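Local atomic coordinates of peptidoglycan recognition protein 3 (Branchiostoma belcheri tsingtauense, PDB entry 4Z8I), a protein that probably acts as a zinc-dependent N-acetylmuramoyl-L-alanine amidase that recognises and cleaves bacterial peptidoglycan, and carries a chitin-binding domain fused to the amidase domain. Residues G73-N78 and N112-H117; Y79-S84 and D145-H150; V87-I92 and L152-E157. All blocks are in the same frame, centred on the assembly; numbering follows the deposited sequence.

Contact 1: residues G73-N78 and N112-H117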
loop_
_atom_site.group_PDB
_atom_site.type_symbol
_atom_site.label_atom_id
_atom_site.label_comp_id
_atom_site.label_asym_id
_atom_site.label_seq_id
_atom_site.Cartn_x
_atom_site.Cartn_y
_atom_site.Cartn_z
ATOM N N GLY A 73 -8.259 -12.324 12.246
ATOM C CA GLY A 73 -8.412 -12.851 13.589
ATOM C C GLY A 73 -7.855 -11.973 14.687
ATOM O O GLY A 73 -7.290 -12.471 15.661
ATOM N N SER A 74 -8.021 -10.664 14.535
ATOM C CA SER A 74 -7.555 -9.716 15.538
ATOM C C SER A 74 -8.224 -9.966 16.876
ATOM O O SER A 74 -9.360 -10.441 16.933
ATOM C CB SER A 74 -7.841 -8.286 15.087
ATOM O OG SER A 74 -7.499 -7.350 16.092
ATOM N N ARG A 75 -7.511 -9.655 17.952
ATOM C CA ARG A 75 -8.087 -9.731 19.281
ATOM C C ARG A 75 -8.839 -8.433 19.523
ATOM O O ARG A 75 -8.676 -7.470 18.775
ATOM C CB ARG A 75 -6.999 -9.925 20.340
ATOM C CG ARG A 75 -6.177 -8.685 20.630
ATOM C CD ARG A 75 -5.502 -8.778 21.990
ATOM N NE ARG A 75 -4.203 -9.441 21.923
ATOM C CZ ARG A 75 -3.415 -9.643 22.974
ATOM N NH1 ARG A 75 -2.248 -10.252 22.821
ATOM N NH2 ARG A 75 -3.795 -9.243 24.179
ATOM N N ALA A 76 -9.669 -8.406 20.556
ATOM C CA ALA A 76 -10.423 -7.203 20.869
ATOM C C ALA A 76 -9.488 -6.057 21.252
ATOM O O ALA A 76 -8.610 -6.219 22.100
ATOM C CB ALA A 76 -11.418 -7.478 21.982
ATOM N N THR A 77 -9.674 -4.908 20.608
ATOM C CA THR A 77 -8.949 -3.692 20.966
ATOM C C THR A 77 -9.930 -2.544 21.181
ATOM O O THR A 77 -11.118 -2.669 20.885
ATOM C CB THR A 77 -7.918 -3.290 19.892
ATOM O OG1 THR A 77 -8.582 -3.074 18.640
ATOM C CG2 THR A 77 -6.865 -4.375 19.726
ATOM N N ASN A 78 -9.429 -1.429 21.699
ATOM C CA ASN A 78 -10.263 -0.263 21.963
ATOM C C ASN A 78 -9.410 0.998 21.955
ATOM O O ASN A 78 -9.459 1.807 22.882
ATOM C CB ASN A 78 -10.981 -0.422 23.305
ATOM C CG ASN A 78 -12.123 0.561 23.481
ATOM O OD1 ASN A 78 -12.680 1.070 22.507
ATOM N ND2 ASN A 78 -12.479 0.829 24.731
ATOM N N ASN A 112 0.515 -12.922 15.581
ATOM C CA ASN A 112 1.738 -12.994 16.366
ATOM C C ASN A 112 2.308 -11.615 16.647
ATOM O O ASN A 112 2.674 -11.309 17.783
ATOM C CB ASN A 112 2.809 -13.816 15.642
ATOM C CG ASN A 112 2.474 -15.284 15.525
ATOM O OD1 ASN A 112 3.065 -15.972 14.693
ATOM N ND2 ASN A 112 1.572 -15.781 16.352
ATOM N N ILE A 113 2.395 -10.789 15.607
ATOM C CA ILE A 113 2.940 -9.446 15.759
ATOM C C ILE A 113 2.091 -8.616 16.723
ATOM O O ILE A 113 2.619 -7.888 17.570
ATOM C CB ILE A 113 3.096 -8.739 14.399
ATOM C CG1 ILE A 113 4.154 -9.458 13.558
ATOM C CG2 ILE A 113 3.491 -7.284 14.588
ATOM C CD1 ILE A 113 4.435 -8.805 12.221
ATOM N N GLN A 114 0.775 -8.754 16.607
ATOM C CA GLN A 114 -0.148 -8.063 17.497
ATOM C C GLN A 114 0.071 -8.514 18.935
ATOM O O GLN A 114 0.186 -7.688 19.836
ATOM C CB GLN A 114 -1.601 -8.318 17.078
ATOM C CG GLN A 114 -2.626 -7.559 17.914
ATOM C CD GLN A 114 -4.058 -7.828 17.485
ATOM O OE1 GLN A 114 -4.512 -8.972 17.480
ATOM N NE2 GLN A 114 -4.777 -6.771 17.126
ATOM N N ASN A 115 0.132 -9.826 19.142
ATOM C CA ASN A 115 0.364 -10.369 20.475
ATOM C C ASN A 115 1.684 -9.895 21.070
ATOM O O ASN A 115 1.781 -9.656 22.268
ATOM C CB ASN A 115 0.311 -11.899 20.453
ATOM C CG ASN A 115 -1.081 -12.428 20.180
ATOM O OD1 ASN A 115 -2.070 -11.698 20.279
ATOM N ND2 ASN A 115 -1.167 -13.710 19.850
ATOM N N TYR A 116 2.699 -9.753 20.226
ATOM C CA TYR A 116 3.990 -9.251 20.675
ATOM C C TYR A 116 3.908 -7.783 21.078
ATOM O O TYR A 116 4.477 -7.381 22.091
ATOM C CB TYR A 116 5.057 -9.453 19.593
ATOM C CG TYR A 116 6.367 -8.750 19.871
ATOM C CD1 TYR A 116 7.064 -8.971 21.051
ATOM C CD2 TYR A 116 6.916 -7.878 18.941
ATOM C CE1 TYR A 116 8.262 -8.336 21.301
ATOM C CE2 TYR A 116 8.113 -7.241 19.181
ATOM C CZ TYR A 116 8.782 -7.473 20.362
ATOM O OH TYR A 116 9.976 -6.836 20.608
ATOM N N HIS A 117 3.200 -6.983 20.289
ATOM C CA HIS A 117 3.072 -5.558 20.585
ATOM C C HIS A 117 2.223 -5.278 21.824
ATOM O O HIS A 117 2.541 -4.393 22.617
ATOM C CB HIS A 117 2.508 -4.803 19.381
ATOM C CG HIS A 117 3.499 -4.602 18.280
ATOM N ND1 HIS A 117 3.171 -3.993 17.089
ATOM C CD2 HIS A 117 4.810 -4.926 18.189
ATOM C CE1 HIS A 117 4.237 -3.950 16.310
ATOM N NE2 HIS A 117 5.245 -4.510 16.954
#

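Contact 2: residues Y79-S84 and D145-H150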
loop_
_atom_site.group_PDB
_atom_site.type_symbol
_atom_site.label_atom_id
_atom_site.label_comp_id
_atom_site.label_asym_id
_atom_site.label_seq_id
_atom_site.Cartn_x
_atom_site.Cartn_y
_atom_site.Cartn_z
ATOM N N TYR A 79 -8.618 1.150 20.899
ATOM C CA TYR A 79 -7.694 2.273 20.775
ATOM C C TYR A 79 -8.266 3.321 19.833
ATOM O O TYR A 79 -8.485 3.055 18.651
ATOM C CB TYR A 79 -6.340 1.780 20.264
ATOM C CG TYR A 79 -5.337 2.873 19.996
ATOM C CD1 TYR A 79 -4.593 3.428 21.027
ATOM C CD2 TYR A 79 -5.122 3.340 18.707
ATOM C CE1 TYR A 79 -3.670 4.423 20.784
ATOM C CE2 TYR A 79 -4.204 4.335 18.455
ATOM C CZ TYR A 79 -3.478 4.870 19.496
ATOM O OH TYR A 79 -2.562 5.862 19.250
ATOM N N ASN A 80 -8.508 4.513 20.360
ATOM C CA ASN A 80 -9.184 5.540 19.582
ATOM C C ASN A 80 -8.472 6.893 19.583
ATOM O O ASN A 80 -9.111 7.938 19.722
ATOM C CB ASN A 80 -10.633 5.686 20.054
ATOM C CG ASN A 80 -11.382 4.364 20.051
ATOM O OD1 ASN A 80 -11.817 3.883 19.001
ATOM N ND2 ASN A 80 -11.535 3.769 21.228
ATOM N N VAL A 81 -7.151 6.870 19.424
ATOM C CA VAL A 81 -6.376 8.097 19.264
ATOM C C VAL A 81 -6.225 8.407 17.779
ATOM O O VAL A 81 -5.455 7.755 17.069
ATOM C CB VAL A 81 -5.001 7.988 19.937
ATOM C CG1 VAL A 81 -4.180 9.239 19.680
ATOM C CG2 VAL A 81 -5.172 7.768 21.427
ATOM N N PHE A 82 -6.967 9.405 17.312
ATOM C CA PHE A 82 -7.114 9.633 15.877
ATOM C C PHE A 82 -6.050 10.531 15.247
ATOM O O PHE A 82 -5.606 11.513 15.843
ATOM C CB PHE A 82 -8.518 10.158 15.564
ATOM C CG PHE A 82 -9.614 9.239 16.015
ATOM C CD1 PHE A 82 -9.914 8.094 15.296
ATOM C CD2 PHE A 82 -10.337 9.513 17.162
ATOM C CE1 PHE A 82 -10.915 7.242 15.713
ATOM C CE2 PHE A 82 -11.340 8.665 17.583
ATOM C CZ PHE A 82 -11.628 7.528 16.859
ATOM N N LEU A 83 -5.648 10.169 14.033
ATOM C CA LEU A 83 -4.716 10.966 13.249
ATOM C C LEU A 83 -5.415 12.184 12.675
ATOM O O LEU A 83 -6.591 12.121 12.317
ATOM C CB LEU A 83 -4.153 10.138 12.096
ATOM C CG LEU A 83 -2.992 9.205 12.416
ATOM C CD1 LEU A 83 -2.708 8.293 11.239
ATOM C CD2 LEU A 83 -1.765 10.022 12.765
ATOM N N SER A 84 -4.692 13.294 12.592
ATOM C CA SER A 84 -5.177 14.446 11.852
ATOM C C SER A 84 -5.068 14.123 10.367
ATOM O O SER A 84 -3.978 13.854 9.861
ATOM C CB SER A 84 -4.353 15.686 12.188
ATOM O OG SER A 84 -4.887 16.839 11.561
ATOM N N ASP A 145 -7.305 5.970 10.206
ATOM C CA ASP A 145 -7.772 7.056 11.059
ATOM C C ASP A 145 -7.132 7.119 12.442
ATOM O O ASP A 145 -7.302 8.106 13.155
ATOM C CB ASP A 145 -9.298 6.982 11.185
ATOM C CG ASP A 145 -9.991 6.988 9.837
ATOM O OD1 ASP A 145 -9.412 7.531 8.874
ATOM O OD2 ASP A 145 -11.114 6.448 9.736
ATOM N N ARG A 146 -6.394 6.080 12.819
ATOM C CA ARG A 146 -5.824 6.015 14.164
ATOM C C ARG A 146 -4.310 6.202 14.179
ATOM O O ARG A 146 -3.603 5.712 13.295
ATOM C CB ARG A 146 -6.223 4.703 14.849
ATOM C CG ARG A 146 -7.637 4.732 15.414
ATOM C CD ARG A 146 -8.250 3.343 15.569
ATOM N NE ARG A 146 -9.603 3.424 16.122
ATOM C CZ ARG A 146 -10.699 3.629 15.395
ATOM N NH1 ARG A 146 -10.609 3.769 14.079
ATOM N NH2 ARG A 146 -11.887 3.698 15.980
ATOM N N ARG A 147 -3.820 6.923 15.184
ATOM C CA ARG A 147 -2.385 7.141 15.340
ATOM C C ARG A 147 -1.658 5.828 15.594
ATOM O O ARG A 147 -2.050 5.051 16.462
ATOM C CB ARG A 147 -2.104 8.103 16.492
ATOM C CG ARG A 147 -0.618 8.295 16.764
ATOM C CD ARG A 147 -0.374 8.912 18.126
ATOM N NE ARG A 147 -0.976 10.236 18.239
ATOM C CZ ARG A 147 -0.995 10.950 19.359
ATOM N NH1 ARG A 147 -0.448 10.464 20.464
ATOM N NH2 ARG A 147 -1.565 12.147 19.376
ATOM N N GLY A 148 -0.592 5.585 14.841
ATOM C CA GLY A 148 0.170 4.361 15.001
ATOM C C GLY A 148 1.272 4.482 16.033
ATOM O O GLY A 148 1.493 5.549 16.607
ATOM N N ALA A 149 1.958 3.370 16.272
ATOM C CA ALA A 149 3.123 3.351 17.145
ATOM C C ALA A 149 4.253 2.607 16.446
ATOM O O ALA A 149 4.630 1.505 16.849
ATOM C CB ALA A 149 2.782 2.692 18.467
ATOM N N HIS A 150 4.788 3.221 15.393
ATOM C CA HIS A 150 5.797 2.584 14.553
ATOM C C HIS A 150 7.057 3.433 14.394
ATOM O O HIS A 150 8.130 2.908 14.096
ATOM C CB HIS A 150 5.207 2.264 13.176
ATOM C CG HIS A 150 4.675 3.463 12.451
ATOM N ND1 HIS A 150 5.469 4.272 11.666
ATOM C CD2 HIS A 150 3.429 3.990 12.393
ATOM C CE1 HIS A 150 4.736 5.244 11.154
ATOM N NE2 HIS A 150 3.494 5.096 11.580
#

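Contact 3: residues V87-I92 and L152-E157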
loop_
_atom_site.group_PDB
_atom_site.type_symbol
_atom_site.label_atom_id
_atom_site.label_comp_id
_atom_site.label_asym_id
_atom_site.label_seq_id
_atom_site.Cartn_x
_atom_site.Cartn_y
_atom_site.Cartn_z
ATOM N N VAL A 87 -2.885 12.742 5.908
ATOM C CA VAL A 87 -1.547 12.510 6.435
ATOM C C VAL A 87 -0.458 13.005 5.478
ATOM O O VAL A 87 -0.527 12.772 4.268
ATOM C CB VAL A 87 -1.356 11.017 6.794
ATOM C CG1 VAL A 87 0.065 10.730 7.229
ATOM C CG2 VAL A 87 -2.348 10.602 7.866
ATOM N N PRO A 88 0.540 13.717 6.023
ATOM C CA PRO A 88 1.655 14.295 5.267
ATOM C C PRO A 88 2.605 13.253 4.698
ATOM O O PRO A 88 3.078 13.427 3.577
ATOM C CB PRO A 88 2.410 15.115 6.320
ATOM C CG PRO A 88 1.442 15.343 7.407
ATOM C CD PRO A 88 0.545 14.153 7.429
ATOM N N LYS A 89 2.893 12.196 5.452
ATOM C CA LYS A 89 3.967 11.292 5.053
ATOM C C LYS A 89 3.710 9.797 5.281
ATOM O O LYS A 89 2.882 9.413 6.101
ATOM C CB LYS A 89 5.281 11.734 5.703
ATOM C CG LYS A 89 5.157 12.174 7.150
ATOM C CD LYS A 89 6.323 13.065 7.572
ATOM C CE LYS A 89 6.084 14.514 7.197
ATOM N NZ LYS A 89 7.138 15.419 7.733
ATOM N N VAL A 90 4.427 8.960 4.533
ATOM C CA VAL A 90 4.281 7.508 4.627
ATOM C C VAL A 90 5.612 6.873 5.016
ATOM O O VAL A 90 6.633 7.115 4.365
ATOM C CB VAL A 90 3.818 6.904 3.287
ATOM C CG1 VAL A 90 3.619 5.406 3.419
ATOM C CG2 VAL A 90 2.535 7.562 2.826
ATOM N N VAL A 91 5.600 6.070 6.078
ATOM C CA VAL A 91 6.815 5.417 6.561
ATOM C C VAL A 91 6.754 3.919 6.282
ATOM O O VAL A 91 5.756 3.263 6.588
ATOM C CB VAL A 91 7.028 5.664 8.069
ATOM C CG1 VAL A 91 8.347 5.078 8.526
ATOM C CG2 VAL A 91 6.992 7.151 8.365
ATOM N N ILE A 92 7.820 3.384 5.693
ATOM C CA ILE A 92 7.862 1.973 5.325
ATOM C C ILE A 92 8.679 1.161 6.330
ATOM O O ILE A 92 9.795 1.544 6.694
ATOM C CB ILE A 92 8.440 1.785 3.910
ATOM C CG1 ILE A 92 7.597 2.549 2.889
ATOM C CG2 ILE A 92 8.508 0.307 3.546
ATOM C CD1 ILE A 92 6.166 2.055 2.784
ATOM N N LEU A 152 8.515 7.014 16.420
ATOM C CA LEU A 152 8.264 8.034 17.440
ATOM C C LEU A 152 8.232 9.472 16.920
ATOM O O LEU A 152 7.344 10.248 17.277
ATOM C CB LEU A 152 9.302 7.917 18.559
ATOM C CG LEU A 152 8.889 8.447 19.935
ATOM C CD1 LEU A 152 8.136 7.377 20.715
ATOM C CD2 LEU A 152 10.090 8.957 20.726
ATOM N N ASN A 153 9.201 9.825 16.083
ATOM C CA ASN A 153 9.305 11.189 15.570
ATOM C C ASN A 153 8.154 11.607 14.650
ATOM O O ASN A 153 7.976 12.795 14.383
ATOM C CB ASN A 153 10.638 11.381 14.832
ATOM C CG ASN A 153 11.822 11.514 15.776
ATOM O OD1 ASN A 153 11.692 12.022 16.888
ATOM N ND2 ASN A 153 12.989 11.063 15.327
ATOM N N VAL A 154 7.370 10.639 14.176
ATOM C CA VAL A 154 6.470 10.892 13.053
ATOM C C VAL A 154 5.118 10.156 13.141
ATOM O O VAL A 154 4.308 10.203 12.210
ATOM C CB VAL A 154 7.199 10.578 11.712
ATOM C CG1 VAL A 154 7.208 9.083 11.434
ATOM C CG2 VAL A 154 6.581 11.341 10.562
ATOM N N ASN A 155 4.867 9.506 14.275
ATOM C CA ASN A 155 3.617 8.768 14.485
ATOM C C ASN A 155 2.345 9.588 14.255
ATOM O O ASN A 155 1.355 9.079 13.734
ATOM C CB ASN A 155 3.579 8.157 15.889
ATOM C CG ASN A 155 4.403 6.894 16.002
ATOM O OD1 ASN A 155 4.675 6.224 15.005
ATOM N ND2 ASN A 155 4.800 6.555 17.222
ATOM N N THR A 156 2.376 10.857 14.646
ATOM C CA THR A 156 1.212 11.728 14.506
ATOM C C THR A 156 1.057 12.280 13.092
ATOM O O THR A 156 0.027 12.864 12.762
ATOM C CB THR A 156 1.276 12.916 15.487
ATOM O OG1 THR A 156 2.384 13.760 15.148
ATOM C CG2 THR A 156 1.440 12.420 16.914
ATOM N N GLU A 157 2.075 12.098 12.260
ATOM C CA GLU A 157 2.060 12.692 10.928
ATOM C C GLU A 157 2.120 11.653 9.819
ATOM O O GLU A 157 2.334 12.000 8.658
ATOM C CB GLU A 157 3.235 13.660 10.758
ATOM C CG GLU A 157 3.036 15.032 11.374
ATOM C CD GLU A 157 4.163 15.988 11.018
ATOM O OE1 GLU A 157 3.877 17.055 10.434
ATOM O OE2 GLU A 157 5.333 15.669 11.320
#

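Contact 1: residues G73-N78 and N112-H117
Ser74 OG is gripped by two bonds. Gln114 NE2 donates to Ser74 OG at 3.0 Å. Ser74 OG donates to Arg75 O at 2.9 Å. The first bond is nearly straight (171° at the hydrogen) and lies in the amide plane of Gln114. The same amide turns its other atom to the backbone: Gln114 OE1 accepts from Arg75 N at 3.1 Å. Gln114 reaches both partners as an extended chain, with CG anti to its backbone N (chi1 -177°). Arg75 N can only donate and Asp125 OD1 probably accepts from NE2, which is consistent with this orientation of the buried amide.

One helix position further on, Arg75 NH1 donates to Asn115 OD1 at 2.9 Å. The donor stands above the carbonyl plane of Asn115, and guanidinium and amide are turned 66° apart. NH1 also forms a salt bridge with Asp119 of the same helix. Arg75 CG packs 3.6 Å from Gln114 OE1.

The contact ties the loop that follows helix 69-72 to the side of helix 103-120. Hydrogen bonds carry most of it, and apolar packing is slight. The loop is therefore held by directed bonds, with the charge of Arg75 probably balanced by Asp119.

Contact 2: residues Y79-S84 and D145-H150
Arg146 has CG anti to its carbonyl carbon (chi1 -79°) and runs extended from CG to NE, which lays its chain beside Asn80 and Phe82. Tyr79 has CG anti to its backbone N (chi1 175°), and its ring edge meets the backbone of Arg147. The Arg146 guanidinium bonds to two groups in its own plane. Arg146 NE donates to Tyr79 O at 2.8 Å in a bent bond. Arg146 NH2 donates to Asn80 OD1 at 3.0 Å, much straighter. Phe82 CE1 sits over the centre of one guanidinium face, 3.6 Å from Arg146 CZ.

The backbones meet in a single antiparallel bridge. Phe82 and Arg146 form its non-hydrogen-bonded pair, flanked by Arg147 N to Val81 O (2.6 Å) and Leu83 N to Asp145 O (2.8 Å). It joins two loops beside the mixed sheet of the amidase fold, one leading into strand 87-94 and one into strand 158-163.

Val81 CG1 lies over the middle of the Arg147 guanidinium, 3.6 Å from Arg147 CZ. Tyr79 OH donates to Arg147 O at 2.9 Å from above the carbonyl plane. Arg142 NH1 bonds to that same oxygen. Leu83 CG packs 3.6 Å from Arg147 CA.

Contact 3: residues V87-I92 and L152-E157
Lys89 CB lies 4.2 Å from Glu157 O, beside the backbone bond that joins the two residues. Lys89 CG follows between the backbone N and the carbonyl carbon (chi1 41°), where it packs against Glu157 O and lies 3.8 Å from Val154 CG2. Lys89 CD continues over the same methyl, 3.5 Å from Val154 CG2. The chain then bends at chi3 (85°). At the tip, Lys89 NZ is 4.0 Å from Glu157 OE2. The charges are opposite but too far apart for a salt bridge.

The backbone bond runs from Lys89 N to Glu157 O at 3.3 Å, with the donor nearly on the line of the carbonyl. Val87 CG1 and Pro88 CD pack around that oxygen. The Pro88 ring crosses the Glu157 side chain at about a right angle, with Pro88 CG 4.2 Å from Glu157 CB. Deeper in, Val91 CG2 meets Val154 CG1 at 3.6 Å, and the two valines slide past each other in opposite directions.

The side chain of Val91 is about 6 Å from the zinc ion, which is bound by His93, His202 and Cys210. Lys89 N to Glu157 O, with the further backbone bond of Lys89 to Ile159, starts the parallel pairing with strand 158-163. The turn 154-157 leads into that strand. Strand 197-201 flanks strand 87-94, also parallel, and helix 103-120 follows it in the chain.

Contacts 1 and 2 lie at the surface. Contact 3 is partly buried and has a side chain about 6 Å from the zinc; contact 2 reaches the site through His150, bonded to the zinc ligand His93. The loop between helix 69-72 and strand 87-94 supplies one side of contacts 1 and 2. Its first part meets helix 103-120, its second the loop between strands 138-140 and 158-163. Contacts 2 and 3 share that loop and touch directly: His150 N is 3.0 Å from Asn155 OD1, a probable hydrogen bond. Contact 1 relies on amide and guanidinium groups. Contact 2 adds a backbone bridge. Contact 3 has one backbone bond, valine packing and carbon atoms around a carbonyl oxygen.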